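Local coordinates for protein complement C1r subcomponent (Homo sapiens, PDB 6F1D) that probably works as a serine protease of the complement C1 complex, the one that activates C1s, its calcium-binding CUB2 domain being the part described here, at residues G13-L18 against C30-R35; F50-H55 against R106-R111; D63-Y68 against V93-F98. All coordinates share one frame; numbering follows the deposited sequence.

Contact 1: G13-L18 against C30-R35; sequences GYISSL and CNYSIR. With NA (sodium ion), chain C.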
loop_
_atom_site.group_PDB
_atom_site.type_symbol
_atom_site.label_atom_id
_atom_site.label_comp_id
_atom_site.label_asym_id
_atom_site.label_seq_id
_atom_site.Cartn_x
_atom_site.Cartn_y
_atom_site.Cartn_z
ATOM N N GLY A 13 -3.424 11.447 -5.230
ATOM C CA GLY A 13 -1.980 11.478 -5.081
ATOM C C GLY A 13 -1.360 10.117 -5.287
ATOM O O GLY A 13 -2.047 9.113 -5.465
ATOM N N TYR A 14 -0.042 10.092 -5.233
ATOM C CA TYR A 14 0.711 8.859 -5.385
ATOM C C TYR A 14 1.321 8.480 -4.040
ATOM O O TYR A 14 1.761 9.343 -3.261
ATOM C CB TYR A 14 1.832 8.994 -6.414
ATOM C CG TYR A 14 1.428 9.130 -7.863
ATOM C CD1 TYR A 14 1.443 10.376 -8.485
ATOM C CD2 TYR A 14 1.058 8.016 -8.620
ATOM C CE1 TYR A 14 1.101 10.519 -9.809
ATOM C CE2 TYR A 14 0.711 8.155 -9.959
ATOM C CZ TYR A 14 0.723 9.401 -10.523
ATOM O OH TYR A 14 0.393 9.535 -11.835
ATOM N N ILE A 15 1.365 7.185 -3.779
ATOM C CA ILE A 15 1.988 6.656 -2.574
ATOM C C ILE A 15 2.846 5.488 -3.023
ATOM O O ILE A 15 2.376 4.665 -3.810
ATOM C CB ILE A 15 0.918 6.173 -1.568
ATOM C CG1 ILE A 15 -0.162 7.254 -1.389
ATOM C CG2 ILE A 15 1.594 5.712 -0.271
ATOM C CD1 ILE A 15 -1.210 6.910 -0.343
ATOM N N SER A 16 4.083 5.393 -2.528
ATOM C CA SER A 16 4.882 4.241 -2.927
ATOM C C SER A 16 5.767 3.792 -1.769
ATOM O O SER A 16 5.997 4.526 -0.805
ATOM C CB SER A 16 5.714 4.568 -4.177
ATOM O OG SER A 16 6.608 5.647 -3.923
ATOM N N SER A 17 6.279 2.578 -1.887
ATOM C CA SER A 17 7.287 2.104 -0.960
ATOM C C SER A 17 8.597 2.888 -1.113
ATOM O O SER A 17 8.898 3.470 -2.151
ATOM C CB SER A 17 7.546 0.612 -1.174
ATOM O OG SER A 17 7.804 0.323 -2.535
ATOM N N LEU A 18 9.404 2.863 -0.052
ATOM C CA LEU A 18 10.658 3.604 -0.047
ATOM C C LEU A 18 11.590 3.147 -1.172
ATOM O O LEU A 18 11.784 1.948 -1.389
ATOM C CB LEU A 18 11.340 3.412 1.294
ATOM C CG LEU A 18 10.747 4.243 2.431
ATOM C CD1 LEU A 18 11.343 3.773 3.750
ATOM C CD2 LEU A 18 11.003 5.740 2.205
ATOM N N CYS A 30 5.936 0.376 8.065
ATOM C CA CYS A 30 5.511 1.651 7.504
ATOM C C CYS A 30 3.997 1.788 7.599
ATOM O O CYS A 30 3.265 0.838 7.318
ATOM C CB CYS A 30 5.934 1.752 6.032
ATOM S SG CYS A 30 7.665 1.540 5.798
ATOM N N ASN A 31 3.528 2.975 7.986
ATOM C CA ASN A 31 2.100 3.272 8.007
ATOM C C ASN A 31 1.838 4.485 7.126
ATOM O O ASN A 31 2.364 5.575 7.389
ATOM C CB ASN A 31 1.628 3.548 9.447
ATOM C CG ASN A 31 0.158 3.966 9.514
ATOM O OD1 ASN A 31 -0.695 3.466 8.757
ATOM N ND2 ASN A 31 -0.144 4.891 10.428
ATOM N N TYR A 32 0.992 4.308 6.121
ATOM C CA TYR A 32 0.557 5.374 5.235
ATOM C C TYR A 32 -0.932 5.590 5.453
ATOM O O TYR A 32 -1.706 4.643 5.349
ATOM C CB TYR A 32 0.781 4.990 3.773
ATOM C CG TYR A 32 2.182 4.530 3.444
ATOM C CD1 TYR A 32 3.084 5.397 2.853
ATOM C CD2 TYR A 32 2.588 3.208 3.685
ATOM C CE1 TYR A 32 4.387 4.989 2.538
ATOM C CE2 TYR A 32 3.886 2.782 3.358
ATOM C CZ TYR A 32 4.762 3.680 2.786
ATOM O OH TYR A 32 6.042 3.283 2.473
ATOM N N SER A 33 -1.339 6.809 5.755
ATOM C CA SER A 33 -2.756 7.087 5.973
ATOM C C SER A 33 -3.261 8.042 4.909
ATOM O O SER A 33 -2.587 9.032 4.587
ATOM C CB SER A 33 -2.997 7.703 7.375
ATOM O OG SER A 33 -2.519 6.831 8.396
ATOM N N ILE A 34 -4.471 7.792 4.419
ATOM C CA ILE A 34 -5.189 8.721 3.548
ATOM C C ILE A 34 -6.441 9.169 4.275
ATOM O O ILE A 34 -7.214 8.332 4.762
ATOM C CB ILE A 34 -5.583 8.063 2.219
ATOM C CG1 ILE A 34 -4.382 7.336 1.633
ATOM C CG2 ILE A 34 -6.166 9.141 1.261
ATOM C CD1 ILE A 34 -4.765 6.568 0.331
ATOM N N ARG A 35 -6.638 10.473 4.372
ATOM C CA ARG A 35 -7.816 10.994 5.063
ATOM C C ARG A 35 -8.377 12.112 4.204
ATOM O O ARG A 35 -7.695 13.123 3.998
ATOM C CB ARG A 35 -7.461 11.513 6.464
ATOM C CG ARG A 35 -6.951 10.408 7.444
ATOM C CD ARG A 35 -8.129 9.554 7.874
ATOM N NE ARG A 35 -7.796 8.544 8.879
ATOM C CZ ARG A 35 -7.063 7.459 8.655
ATOM N NH1 ARG A 35 -6.564 7.215 7.431
ATOM N NH2 ARG A 35 -6.845 6.605 9.672
HETATM NA NA NA C . 10.555 0.267 -3.041
HETATM O O HOH W 1 7.680 5.890 0.928
HETATM O O HOH W 2 8.131 1.832 2.550
#

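Contact 2: F50-H55 against R106-R111; sequences FDIEDH and RGWKLR. Unlike the reference sequence in segment 50-55: Glu53 (reference Asp). With CA (calcium ion), chain B.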
loop_
_atom_site.group_PDB
_atom_site.type_symbol
_atom_site.label_atom_id
_atom_site.label_comp_id
_atom_site.label_asym_id
_atom_site.label_seq_id
_atom_site.Cartn_x
_atom_site.Cartn_y
_atom_site.Cartn_z
ATOM N N PHE A 50 4.962 -4.070 -9.728
ATOM C CA PHE A 50 4.542 -4.407 -8.375
ATOM C C PHE A 50 5.355 -5.634 -8.026
ATOM O O PHE A 50 5.349 -6.607 -8.785
ATOM C CB PHE A 50 3.042 -4.705 -8.319
ATOM C CG PHE A 50 2.524 -5.062 -6.939
ATOM C CD1 PHE A 50 2.515 -6.379 -6.494
ATOM C CD2 PHE A 50 2.020 -4.091 -6.131
ATOM C CE1 PHE A 50 2.007 -6.688 -5.218
ATOM C CE2 PHE A 50 1.513 -4.378 -4.896
ATOM C CZ PHE A 50 1.513 -5.680 -4.430
ATOM N N ASP A 51 6.106 -5.579 -6.924
ATOM C CA ASP A 51 7.005 -6.692 -6.609
ATOM C C ASP A 51 7.264 -6.672 -5.102
ATOM O O ASP A 51 8.069 -5.867 -4.622
ATOM C CB ASP A 51 8.293 -6.593 -7.432
ATOM C CG ASP A 51 9.329 -7.627 -7.032
ATOM O OD1 ASP A 51 8.917 -8.708 -6.521
ATOM O OD2 ASP A 51 10.548 -7.365 -7.242
ATOM N N ILE A 52 6.532 -7.506 -4.374
ATOM C CA ILE A 52 6.750 -7.690 -2.942
ATOM C C ILE A 52 7.155 -9.145 -2.774
ATOM O O ILE A 52 6.503 -10.037 -3.333
ATOM C CB ILE A 52 5.492 -7.361 -2.125
ATOM C CG1 ILE A 52 5.087 -5.888 -2.330
ATOM C CG2 ILE A 52 5.678 -7.705 -0.602
ATOM C CD1 ILE A 52 3.859 -5.480 -1.554
ATOM N N GLU A 53 8.222 -9.381 -2.017
ATOM C CA GLU A 53 8.791 -10.721 -1.931
ATOM C C GLU A 53 7.722 -11.712 -1.448
ATOM O O GLU A 53 6.933 -11.392 -0.539
ATOM C CB GLU A 53 10.004 -10.676 -0.977
ATOM C CG GLU A 53 10.729 -12.034 -0.756
ATOM C CD GLU A 53 11.774 -11.957 0.353
ATOM O OE1 GLU A 53 12.688 -12.808 0.392
ATOM O OE2 GLU A 53 11.674 -11.063 1.215
ATOM N N ASP A 54 7.646 -12.883 -2.081
ATOM C CA ASP A 54 6.626 -13.874 -1.707
ATOM C C ASP A 54 7.246 -15.255 -1.506
ATOM O O ASP A 54 8.466 -15.422 -1.447
ATOM C CB ASP A 54 5.483 -13.956 -2.738
ATOM C CG ASP A 54 5.949 -14.478 -4.074
ATOM O OD1 ASP A 54 7.182 -14.659 -4.255
ATOM O OD2 ASP A 54 5.088 -14.695 -4.967
ATOM N N HIS A 55 6.386 -16.288 -1.464
ATOM C CA HIS A 55 6.774 -17.669 -1.136
ATOM C C HIS A 55 5.871 -18.606 -1.925
ATOM O O HIS A 55 4.679 -18.311 -2.078
ATOM C CB HIS A 55 6.600 -17.917 0.372
ATOM C CG HIS A 55 7.090 -19.248 0.839
ATOM N ND1 HIS A 55 6.393 -20.411 0.613
ATOM C CD2 HIS A 55 8.207 -19.602 1.517
ATOM C CE1 HIS A 55 7.064 -21.430 1.120
ATOM N NE2 HIS A 55 8.169 -20.966 1.675
ATOM N N ARG A 106 11.232 -4.861 -5.865
ATOM C CA ARG A 106 11.119 -3.488 -6.346
ATOM C C ARG A 106 10.071 -2.683 -5.593
ATOM O O ARG A 106 10.164 -1.453 -5.580
ATOM C CB ARG A 106 10.829 -3.481 -7.845
ATOM C CG ARG A 106 11.976 -4.115 -8.657
ATOM C CD ARG A 106 11.637 -4.195 -10.100
ATOM N NE ARG A 106 12.035 -2.974 -10.771
ATOM C CZ ARG A 106 11.768 -2.712 -12.046
ATOM N NH1 ARG A 106 11.105 -3.607 -12.777
ATOM N NH2 ARG A 106 12.171 -1.564 -12.586
ATOM N N GLY A 107 9.066 -3.325 -4.966
ATOM C CA GLY A 107 8.105 -2.587 -4.140
ATOM C C GLY A 107 6.804 -2.243 -4.854
ATOM O O GLY A 107 6.422 -2.892 -5.833
ATOM N N TRP A 108 6.119 -1.185 -4.429
ATOM C CA TRP A 108 4.796 -0.947 -4.995
ATOM C C TRP A 108 4.599 0.553 -5.082
ATOM O O TRP A 108 5.251 1.329 -4.373
ATOM C CB TRP A 108 3.693 -1.580 -4.123
ATOM C CG TRP A 108 3.871 -1.197 -2.688
ATOM C CD1 TRP A 108 4.624 -1.857 -1.766
ATOM C CD2 TRP A 108 3.360 -0.027 -2.016
ATOM N NE1 TRP A 108 4.559 -1.214 -0.553
ATOM C CE2 TRP A 108 3.815 -0.080 -0.685
ATOM C CE3 TRP A 108 2.531 1.044 -2.406
ATOM C CZ2 TRP A 108 3.497 0.889 0.260
ATOM C CZ3 TRP A 108 2.229 2.005 -1.458
ATOM C CH2 TRP A 108 2.699 1.909 -0.141
ATOM N N LYS A 109 3.659 0.944 -5.931
ATOM C CA LYS A 109 3.274 2.338 -6.056
ATOM C C LYS A 109 1.807 2.342 -6.466
ATOM O O LYS A 109 1.407 1.538 -7.318
ATOM C CB LYS A 109 4.123 3.040 -7.127
ATOM C CG LYS A 109 3.720 4.476 -7.437
ATOM C CD LYS A 109 4.854 5.161 -8.197
ATOM C CE LYS A 109 4.458 6.535 -8.691
ATOM N NZ LYS A 109 5.563 7.146 -9.503
ATOM N N LEU A 110 1.032 3.264 -5.899
ATOM C CA LEU A 110 -0.387 3.384 -6.221
ATOM C C LEU A 110 -0.704 4.851 -6.426
ATOM O O LEU A 110 0.020 5.738 -5.958
ATOM C CB LEU A 110 -1.284 2.812 -5.109
ATOM C CG LEU A 110 -1.269 3.500 -3.763
ATOM C CD1 LEU A 110 -2.238 4.689 -3.748
ATOM C CD2 LEU A 110 -1.722 2.479 -2.658
ATOM N N ARG A 111 -1.780 5.096 -7.163
ATOM C CA ARG A 111 -2.425 6.401 -7.228
ATOM C C ARG A 111 -3.803 6.274 -6.597
ATOM O O ARG A 111 -4.573 5.363 -6.941
ATOM C CB ARG A 111 -2.572 6.895 -8.661
ATOM C CG ARG A 111 -3.365 8.220 -8.786
ATOM C CD ARG A 111 -2.992 9.025 -10.033
ATOM N NE ARG A 111 -3.507 10.396 -9.942
ATOM C CZ ARG A 111 -4.600 10.819 -10.557
ATOM N NH1 ARG A 111 -5.300 9.998 -11.347
ATOM N NH2 ARG A 111 -4.979 12.076 -10.400
HETATM CA CA CA B . 11.969 -9.044 2.334
HETATM O O HOH W 3 12.647 -7.027 3.262
HETATM O O HOH W 4 12.664 -7.911 0.171
#

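Contact 3: D63-Y68 against V93-F98; sequences DQLQIY and VDLLFF. With CA (calcium ion), chain B.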
loop_
_atom_site.group_PDB
_atom_site.type_symbol
_atom_site.label_atom_id
_atom_site.label_comp_id
_atom_site.label_asym_id
_atom_site.label_seq_id
_atom_site.Cartn_x
_atom_site.Cartn_y
_atom_site.Cartn_z
ATOM N N ASP A 63 7.229 -10.431 3.552
ATOM C CA ASP A 63 6.894 -9.016 3.540
ATOM C C ASP A 63 5.411 -8.944 3.242
ATOM O O ASP A 63 4.896 -9.832 2.563
ATOM C CB ASP A 63 7.661 -8.220 2.438
ATOM C CG ASP A 63 9.160 -8.420 2.491
ATOM O OD1 ASP A 63 9.699 -8.786 3.555
ATOM O OD2 ASP A 63 9.820 -8.228 1.444
ATOM N N GLN A 64 4.720 -7.904 3.742
ATOM C CA GLN A 64 3.272 -7.831 3.530
ATOM C C GLN A 64 2.866 -6.397 3.297
ATOM O O GLN A 64 3.321 -5.512 4.028
ATOM C CB GLN A 64 2.460 -8.335 4.742
ATOM C CG GLN A 64 2.787 -9.751 5.192
ATOM C CD GLN A 64 4.045 -9.847 6.086
ATOM O OE1 GLN A 64 4.356 -8.934 6.837
ATOM N NE2 GLN A 64 4.722 -11.004 6.040
ATOM N N LEU A 65 1.938 -6.179 2.364
ATOM C CA LEU A 65 1.218 -4.902 2.260
ATOM C C LEU A 65 -0.240 -5.139 2.679
ATOM O O LEU A 65 -0.944 -5.939 2.061
ATOM C CB LEU A 65 1.285 -4.349 0.834
ATOM C CG LEU A 65 0.518 -3.022 0.670
ATOM C CD1 LEU A 65 1.178 -1.999 1.623
ATOM C CD2 LEU A 65 0.640 -2.532 -0.795
ATOM N N GLN A 66 -0.683 -4.495 3.754
ATOM C CA GLN A 66 -2.029 -4.692 4.273
ATOM C C GLN A 66 -2.795 -3.394 4.082
ATOM O O GLN A 66 -2.233 -2.316 4.275
ATOM C CB GLN A 66 -2.002 -5.052 5.755
ATOM C CG GLN A 66 -1.005 -6.092 6.109
ATOM C CD GLN A 66 -1.133 -6.486 7.543
ATOM O OE1 GLN A 66 -1.621 -5.700 8.380
ATOM N NE2 GLN A 66 -0.697 -7.696 7.858
ATOM N N ILE A 67 -4.049 -3.494 3.659
ATOM C CA ILE A 67 -4.859 -2.316 3.361
ATOM C C ILE A 67 -6.118 -2.341 4.219
ATOM O O ILE A 67 -6.794 -3.371 4.303
ATOM C CB ILE A 67 -5.211 -2.256 1.870
ATOM C CG1 ILE A 67 -3.899 -2.304 1.059
ATOM C CG2 ILE A 67 -6.100 -1.030 1.609
ATOM C CD1 ILE A 67 -4.008 -1.962 -0.432
ATOM N N TYR A 68 -6.424 -1.203 4.857
ATOM C CA TYR A 68 -7.547 -1.052 5.776
ATOM C C TYR A 68 -8.409 0.090 5.275
ATOM O O TYR A 68 -7.891 1.127 4.844
ATOM C CB TYR A 68 -7.105 -0.732 7.188
ATOM C CG TYR A 68 -6.349 -1.871 7.803
ATOM C CD1 TYR A 68 -4.987 -2.034 7.534
ATOM C CD2 TYR A 68 -6.979 -2.795 8.585
ATOM C CE1 TYR A 68 -4.267 -3.126 8.102
ATOM C CE2 TYR A 68 -6.267 -3.892 9.175
ATOM C CZ TYR A 68 -4.914 -4.029 8.897
ATOM O OH TYR A 68 -4.189 -5.068 9.414
ATOM N N VAL A 93 -8.311 5.546 4.653
ATOM C CA VAL A 93 -7.605 4.317 4.291
ATOM C C VAL A 93 -6.270 4.293 5.027
ATOM O O VAL A 93 -5.659 5.346 5.248
ATOM C CB VAL A 93 -7.432 4.250 2.763
ATOM C CG1 VAL A 93 -6.419 3.196 2.335
ATOM C CG2 VAL A 93 -8.836 3.974 2.144
ATOM N N ASP A 94 -5.837 3.110 5.463
ATOM C CA ASP A 94 -4.472 2.977 5.959
ATOM C C ASP A 94 -3.805 1.829 5.218
ATOM O O ASP A 94 -4.437 0.799 4.973
ATOM C CB ASP A 94 -4.436 2.726 7.452
ATOM C CG ASP A 94 -5.004 3.914 8.264
ATOM O OD1 ASP A 94 -4.197 4.694 8.858
ATOM O OD2 ASP A 94 -6.259 4.058 8.313
ATOM N N LEU A 95 -2.554 2.024 4.820
ATOM C CA LEU A 95 -1.704 0.951 4.303
ATOM C C LEU A 95 -0.586 0.702 5.296
ATOM O O LEU A 95 0.051 1.646 5.763
ATOM C CB LEU A 95 -1.106 1.298 2.955
ATOM C CG LEU A 95 -2.181 1.512 1.893
ATOM C CD1 LEU A 95 -2.442 2.991 1.853
ATOM C CD2 LEU A 95 -1.674 1.001 0.555
ATOM N N LEU A 96 -0.374 -0.559 5.627
ATOM C CA LEU A 96 0.685 -0.986 6.523
ATOM C C LEU A 96 1.600 -1.836 5.655
ATOM O O LEU A 96 1.139 -2.780 5.025
ATOM C CB LEU A 96 0.133 -1.820 7.674
ATOM C CG LEU A 96 -0.829 -1.173 8.653
ATOM C CD1 LEU A 96 -0.961 -2.105 9.859
ATOM C CD2 LEU A 96 -0.301 0.210 9.037
ATOM N N PHE A 97 2.868 -1.477 5.575
ATOM C CA PHE A 97 3.844 -2.269 4.829
ATOM C C PHE A 97 4.894 -2.787 5.810
ATOM O O PHE A 97 5.618 -1.988 6.418
ATOM C CB PHE A 97 4.474 -1.374 3.749
ATOM C CG PHE A 97 5.400 -2.077 2.798
ATOM C CD1 PHE A 97 6.561 -1.447 2.407
ATOM C CD2 PHE A 97 5.086 -3.315 2.260
ATOM C CE1 PHE A 97 7.451 -2.071 1.497
ATOM C CE2 PHE A 97 5.967 -3.936 1.343
ATOM C CZ PHE A 97 7.123 -3.300 0.967
ATOM N N PHE A 98 4.999 -4.110 5.937
ATOM C CA PHE A 98 5.968 -4.755 6.816
ATOM C C PHE A 98 6.988 -5.494 5.966
ATOM O O PHE A 98 6.604 -6.212 5.042
ATOM C CB PHE A 98 5.304 -5.794 7.712
ATOM C CG PHE A 98 4.228 -5.249 8.618
ATOM C CD1 PHE A 98 4.556 -4.721 9.855
ATOM C CD2 PHE A 98 2.883 -5.325 8.253
ATOM C CE1 PHE A 98 3.576 -4.241 10.715
ATOM C CE2 PHE A 98 1.880 -4.847 9.116
ATOM C CZ PHE A 98 2.234 -4.307 10.344
HETATM CA CA CA B . 11.969 -9.044 2.334
HETATM O O HOH W 3 12.647 -7.027 3.262
HETATM O O HOH W 4 12.664 -7.911 0.171
#

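Contact 1: G13-L18 against C30-R35
Ile15, Tyr32 and Ile34 meet between the two sheets of the CUB beta-sandwich. Strand 13-16, at the border of one sheet, runs nearly antiparallel (166°) to strand 30-35 of the other, and an axis separation of 9.5 Å with no hydrogen bond between the strands marks this as packing of sheet on sheet. Ile15 touches with both branches: CG2 comes obliquely to the Tyr32 ring, 3.5 Å from CD1, whereas CD1 meets CD1 of Ile34 at 3.6 Å. In Tyr32, CG stands anti to the carbonyl carbon (chi1 -52°), and the ring slides past Ile15 toward the loop at Ser17 and Leu18. Its OH takes part in a water bridge there. One water lies 2.5 Å from Tyr32 OH and accepts from Leu18 N at 3.1 Å; a second donates to Ser16 O at 2.8 Å and has a weak link to Tyr32 OH. Both waters sit at the ring edge, in its plane. Just beyond, the sodium ion is bound by Ser17 OG at 2.8 Å and Leu18 O at 2.7 Å, while Ser17 OG also bonds Trp108 N. A phenylalanine in place of Tyr32 would probably leave the water on Leu18 N without its mate and the loop less firmly tied to strand 30-35. The chemistry thus divides: apolar packing joins the sheets, and ordered water links the tyrosine hydroxyl to the sodium-binding loop.

Contact 2: F50-H55 against R106-R111
Asp51 and Gly107 form a single antiparallel bridge, a hydrogen-bonded pair in which Asp51 N donates to Gly107 O at 2.9 Å and Gly107 N to Asp51 O at 2.8 Å. It joins the loop that follows strand 40-46 to the lead-in of strand 109-116 in the CUB beta-sandwich. With phi of Gly107 at 98°, a side chain on this residue would collide with Arg106 O. The Asp51 carboxylate adds a third bond: OD2 accepts from Arg106 N at 2.9 Å, the donor lying 52° above the carboxylate plane. The two charged groups are not in contact, NE of Arg106 lying 5.8 Å from Asp51 OD2; NE bonds Pro21 O. On the inner side, Trp108 meets two apolar side chains of the loop, both coming from the same side of the indole. Phe50 brings its ring obliquely to Trp108 CB, with CD2 3.6 Å away, and Ile52 CD1 reaches Trp108 CD1 at 3.7 Å. The indole also meets Phe97 and Tyr32 edge-to-face. Farther along the loop, Glu53, where the reference sequence has aspartate, extends away from Gly107 and binds the calcium ion through OE2 at 2.3 Å.

Contact 3: D63-Y68 against V93-F98
Phe98 lies across the ends of two glutamines on the neighbouring strand. Gln64 bends about its CB-CG bond (chi2 81°), and its OE1 comes to 3.4 Å from Phe98 CB; its NE2 bonds Cys60 O. Gln66 stays extended and sets OE1 near the plane of the Phe98 ring, 3.7 Å from CE2, with the amide plane turned steeply against the ring. That same OE1 accepts a hydrogen bond from Tyr68 OH at 2.8 Å, the hydroxyl standing 42° out of the carbonyl plane, and Gln66 NE2 reaches Glu76, so both polar atoms of the amide have a partner, which probably fixes its rotation. The tyrosine ring also crosses Leu96, CE1 to CD1 at 3.9 Å. Asp94, which completes this face, turns its carboxylate to Ser33 and Arg35.

On the opposite face Leu65, Ile67, Leu95 and Phe97 point into the sandwich. Ile67 and Leu95 lie side by side, CD1 of the former 3.9 Å from CD2 of the latter, whereas Leu65 crosses Phe97 at about a right angle. Six backbone hydrogen bonds tie Gln64 to Phe98, Gln66 to Leu96 and Tyr68 to Asp94; the straightest is Gln66 N to Leu96 O, at 175°.

Just before the ladder, Asp63 grips the calcium ion with both oxygens, OD1 at 2.6 Å and OD2 at 2.5 Å. Tyr24 OH bonds OD2 as well and probably helps fix the carboxylate. Glu53, Asp100, Ser102 and two waters complete the coordination, an arrangement characteristic of the calcium-binding subgroup of CUB domains.

How the contacts relate
All three contacts lie in one CUB beta-sandwich. Contact 1 closes first along the chain; contact 3 is then nested inside the loop that contact 2 closes. Contacts 1 and 3 have centres about 9 Å apart and share the five-stranded sheet, where strands 29-35 and 92-98 are neighbours. Contacts 1 and 2, about 13 Å apart between centres, meet in the other sheet through strands 13-16 and 109-116. Contacts 2 and 3, about 11 Å apart between centres, supply Glu53 and Asp63 to the same calcium ion. Metal-binding residues of all three contacts therefore gather at one end of the sandwich, with apolar packing between the sheets behind them.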